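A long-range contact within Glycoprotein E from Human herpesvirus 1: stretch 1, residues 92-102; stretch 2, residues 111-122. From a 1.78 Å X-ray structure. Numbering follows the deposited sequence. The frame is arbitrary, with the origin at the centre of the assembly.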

# COMPACT_ATOMS: atom_id res chain seq x y z
N THR A 92 -7.36 23.01 0.88
CA THR A 92 -7.38 24.14 -0.03
C THR A 92 -5.94 24.27 -0.51
O THR A 92 -5.60 23.82 -1.60
CB THR A 92 -7.85 25.43 0.69
OG1 THR A 92 -7.10 25.62 1.90
CG2 THR A 92 -9.34 25.32 1.03
N SER A 93 -5.09 24.87 0.32
CA SER A 93 -3.68 25.04 -0.02
C SER A 93 -2.96 23.69 0.04
O SER A 93 -3.26 22.85 0.89
CB SER A 93 -3.00 25.99 0.97
OG SER A 93 -3.57 27.29 0.92
N ARG A 94 -2.02 23.48 -0.88
CA ARG A 94 -1.22 22.26 -0.90
C ARG A 94 0.18 22.69 -0.47
O ARG A 94 0.74 23.63 -1.04
CB ARG A 94 -1.19 21.66 -2.31
CG ARG A 94 -2.53 21.10 -2.76
CD ARG A 94 -2.50 20.60 -4.19
NE ARG A 94 -2.25 21.67 -5.15
CZ ARG A 94 -2.26 21.52 -6.47
NH1 ARG A 94 -2.50 20.33 -6.99
NH2 ARG A 94 -2.03 22.56 -7.26
N LEU A 95 0.73 22.02 0.54
CA LEU A 95 2.05 22.36 1.06
C LEU A 95 3.14 22.31 0.00
O LEU A 95 4.00 23.19 -0.07
CB LEU A 95 2.41 21.41 2.22
CG LEU A 95 3.78 21.67 2.86
CD1 LEU A 95 3.76 22.99 3.62
CD2 LEU A 95 4.14 20.53 3.80
N ALA A 96 3.12 21.26 -0.81
CA ALA A 96 4.11 21.12 -1.86
C ALA A 96 3.60 20.17 -2.92
O ALA A 96 2.79 19.29 -2.64
CB ALA A 96 5.42 20.59 -1.27
N VAL A 97 4.07 20.37 -4.15
CA VAL A 97 3.67 19.52 -5.26
C VAL A 97 4.82 19.38 -6.25
O VAL A 97 5.41 20.38 -6.67
CB VAL A 97 2.48 20.13 -6.04
CG1 VAL A 97 2.10 19.21 -7.20
CG2 VAL A 97 1.28 20.35 -5.12
N ARG A 98 5.15 18.14 -6.60
CA ARG A 98 6.18 17.91 -7.60
C ARG A 98 5.41 17.27 -8.74
O ARG A 98 4.75 16.23 -8.56
CB ARG A 98 7.28 16.97 -7.08
CG ARG A 98 8.55 17.01 -7.93
CD ARG A 98 9.70 16.21 -7.32
NE ARG A 98 10.49 16.94 -6.33
CZ ARG A 98 11.29 17.97 -6.62
NH1 ARG A 98 11.41 18.41 -7.86
NH2 ARG A 98 12.01 18.54 -5.66
N SER A 99 5.46 17.89 -9.92
CA SER A 99 4.72 17.40 -11.07
C SER A 99 5.59 16.79 -12.15
O SER A 99 6.74 17.20 -12.33
CB SER A 99 3.87 18.53 -11.66
OG SER A 99 2.98 19.04 -10.68
N TYR A 100 5.03 15.82 -12.85
CA TYR A 100 5.72 15.11 -13.92
C TYR A 100 4.78 15.09 -15.12
O TYR A 100 3.57 14.93 -14.97
CB TYR A 100 6.03 13.67 -13.48
CG TYR A 100 6.74 13.55 -12.14
CD1 TYR A 100 6.07 13.84 -10.94
CD2 TYR A 100 8.07 13.17 -12.08
CE1 TYR A 100 6.73 13.74 -9.71
CE2 TYR A 100 8.74 13.07 -10.86
CZ TYR A 100 8.07 13.36 -9.68
OH TYR A 100 8.73 13.26 -8.49
N ALA A 101 5.34 15.24 -16.32
CA ALA A 101 4.52 15.24 -17.52
C ALA A 101 5.19 14.47 -18.65
O ALA A 101 6.42 14.43 -18.73
CB ALA A 101 4.23 16.67 -17.95
N GLY A 102 4.37 13.86 -19.50
CA GLY A 102 4.89 13.09 -20.62
C GLY A 102 5.57 11.82 -20.15
O GLY A 102 6.49 11.32 -20.80
N ARG A 111 12.84 10.99 -15.05
CA ARG A 111 13.06 11.64 -16.33
C ARG A 111 11.95 12.55 -16.83
O ARG A 111 12.21 13.48 -17.60
CB ARG A 111 13.39 10.59 -17.39
CG ARG A 111 14.66 9.79 -17.08
CD ARG A 111 15.20 9.07 -18.31
NE ARG A 111 15.77 9.98 -19.30
CZ ARG A 111 16.96 10.56 -19.19
NH1 ARG A 111 17.73 10.33 -18.14
NH2 ARG A 111 17.38 11.39 -20.14
N CYS A 112 10.72 12.30 -16.40
CA CYS A 112 9.61 13.13 -16.85
C CYS A 112 9.25 14.24 -15.87
O CYS A 112 8.17 14.83 -15.95
CB CYS A 112 8.38 12.25 -17.15
SG CYS A 112 7.76 11.26 -15.75
N SER A 113 10.17 14.53 -14.94
CA SER A 113 9.97 15.61 -13.97
C SER A 113 9.73 16.90 -14.74
O SER A 113 10.42 17.17 -15.73
CB SER A 113 11.23 15.74 -13.09
OG SER A 113 11.12 16.85 -12.20
N ALA A 114 8.77 17.70 -14.30
CA ALA A 114 8.44 18.94 -14.99
C ALA A 114 8.42 20.19 -14.12
O ALA A 114 9.10 21.17 -14.42
CB ALA A 114 7.10 18.79 -15.71
N GLU A 115 7.63 20.17 -13.06
CA GLU A 115 7.53 21.34 -12.18
C GLU A 115 7.58 20.97 -10.70
O GLU A 115 7.39 19.81 -10.32
CB GLU A 115 6.23 22.11 -12.44
CG GLU A 115 6.01 22.52 -13.89
CD GLU A 115 4.91 23.56 -14.03
OE1 GLU A 115 4.03 23.64 -13.13
OE2 GLU A 115 4.90 24.30 -15.03
N ALA A 116 7.85 21.98 -9.88
CA ALA A 116 7.91 21.78 -8.43
C ALA A 116 7.46 23.06 -7.75
O ALA A 116 7.89 24.16 -8.12
CB ALA A 116 9.33 21.43 -8.00
N HIS A 117 6.59 22.92 -6.76
CA HIS A 117 6.06 24.05 -6.02
C HIS A 117 6.09 23.76 -4.53
O HIS A 117 5.90 22.62 -4.11
CB HIS A 117 4.62 24.33 -6.45
CG HIS A 117 4.46 24.54 -7.92
ND1 HIS A 117 4.61 25.78 -8.52
CD2 HIS A 117 4.18 23.67 -8.92
CE1 HIS A 117 4.42 25.66 -9.82
NE2 HIS A 117 4.16 24.40 -10.09
N MET A 118 6.33 24.79 -3.74
CA MET A 118 6.35 24.63 -2.29
C MET A 118 5.92 25.92 -1.63
O MET A 118 6.33 27.01 -2.05
CB MET A 118 7.75 24.24 -1.80
CG MET A 118 7.83 24.05 -0.28
SD MET A 118 9.40 23.40 0.31
CE MET A 118 9.15 21.64 -0.01
N GLU A 119 5.07 25.81 -0.61
CA GLU A 119 4.60 26.96 0.12
C GLU A 119 5.75 27.55 0.92
O GLU A 119 6.64 26.83 1.38
CB GLU A 119 3.49 26.56 1.10
CG GLU A 119 2.10 26.44 0.50
CD GLU A 119 1.09 25.92 1.52
OE1 GLU A 119 1.12 26.39 2.67
OE2 GLU A 119 0.26 25.06 1.16
N PRO A 120 5.76 28.88 1.09
CA PRO A 120 6.85 29.48 1.86
C PRO A 120 6.66 29.14 3.33
O PRO A 120 5.73 29.65 3.98
CB PRO A 120 6.72 30.97 1.57
CG PRO A 120 5.25 31.14 1.29
CD PRO A 120 4.94 29.93 0.44
N VAL A 121 7.52 28.28 3.85
CA VAL A 121 7.44 27.87 5.25
C VAL A 121 8.83 27.87 5.86
O VAL A 121 9.74 27.20 5.37
CB VAL A 121 6.83 26.45 5.37
CG1 VAL A 121 6.85 25.99 6.83
CG2 VAL A 121 5.41 26.45 4.84
N PRO A 122 9.02 28.64 6.94
CA PRO A 122 10.31 28.73 7.63
C PRO A 122 10.91 27.37 7.93
O PRO A 122 10.30 26.55 8.62
CB PRO A 122 9.95 29.48 8.92
CG PRO A 122 8.84 30.38 8.48
CD PRO A 122 8.00 29.45 7.63
O HOH W 1 9.64 18.23 -10.46

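Two antiparallel strands, 96-101 and 113-118, form the ladder of this contact, and every direct hydrogen bond assigned between the stretches joins backbone atoms. Their N-to-C directions lie 155° apart, and the two stretches together bury 779 Å². Val 97 and His 117 form the central reciprocal pair: Val 97 N donates to His 117 O at 2.9 Å, and His 117 N returns the bond to Val 97 O at 2.8 Å. Two residues along, Ser 99 N donates to Glu 115 O at 2.8 Å, while Glu 115 N reaches Ser 99 O at a longer 3.2 Å. Past the other end, Glu 119 N donates to Leu 95 O at 2.9 Å and 171°, continuing the same pattern of bonds.

The regular register breaks at a beta bulge. Ser 99 O accepts from both Glu 115 N and Ala 114 N, the latter at 2.9 Å, so one residue of stretch 1 faces two of stretch 2. The register shifts by one, Tyr 100 pairs with Ser 113, and pairing resumes with Ala 101 N donating to Cys 112 O at 2.9 Å. The extra residue is an alanine, Ala 114, whose small side chain points toward stretch 1, with its CB 4.2 Å from Ala 101 CB.

Between the hydrogen-bonded pairs, alpha carbons approach the same carbonyls. Ala 96 CA lies 3.2 Å from His 117 O, and Ala 116 CA 3.4 Å from Val 97 O; these CA-H...O contacts supplement the stronger N-H bonds.

Apolar packing is modest and local. Ala 96, Arg 98, Ala 116 and Met 118 share one face of the sheet. There Met 118, extended through chi1 and chi2 (t, t) and bent at chi3 (m), brings its CE to 4.1 Å from the buried Ala 96 CB, the small Ala 96 side chain receiving the methyl end of a long one. Leu 95 points away along CA-to-CB, yet its CD1 still reaches Val 121 CG2 at 4.0 Å. At the bulged end, Cys 112 points toward stretch 1 with its SG 3.7 Å from Tyr 100 CB; this buried cysteine is also covalently bonded elsewhere in the structure. The Tyr 100 ring, in the m rotamer, brings CD2 to 3.6 Å from Ser 113 CA.

Polar side chains add to the contact on the faces of the sheet and beyond its Met 118 end. On the face shared by Val 97, Ser 99, Glu 115 and His 117, His 117 NE2 donates to Glu 115 OE1 at 3.1 Å, a bond between alternate residues of one strand that ties their side chains together. Glu 119 points toward stretch 1 and loses 77 Å² to it, the most of any residue here; its OE2 comes within 2.7 Å of Arg 94 O, a spacing that leaves the proton's place open. Water 1 forms a small polar bridge: it accepts from Arg 98 NH1 at 3.2 Å, donates to Glu 115 O at 2.8 Å, and bonds Ser 113 OG at 2.7 Å. The Arg 98 side chain is long enough to lie over the sheet face, with NH1 3.7 Å from Ala 116 CB and in reach of the water; NE and NH2 bond elsewhere in the structure.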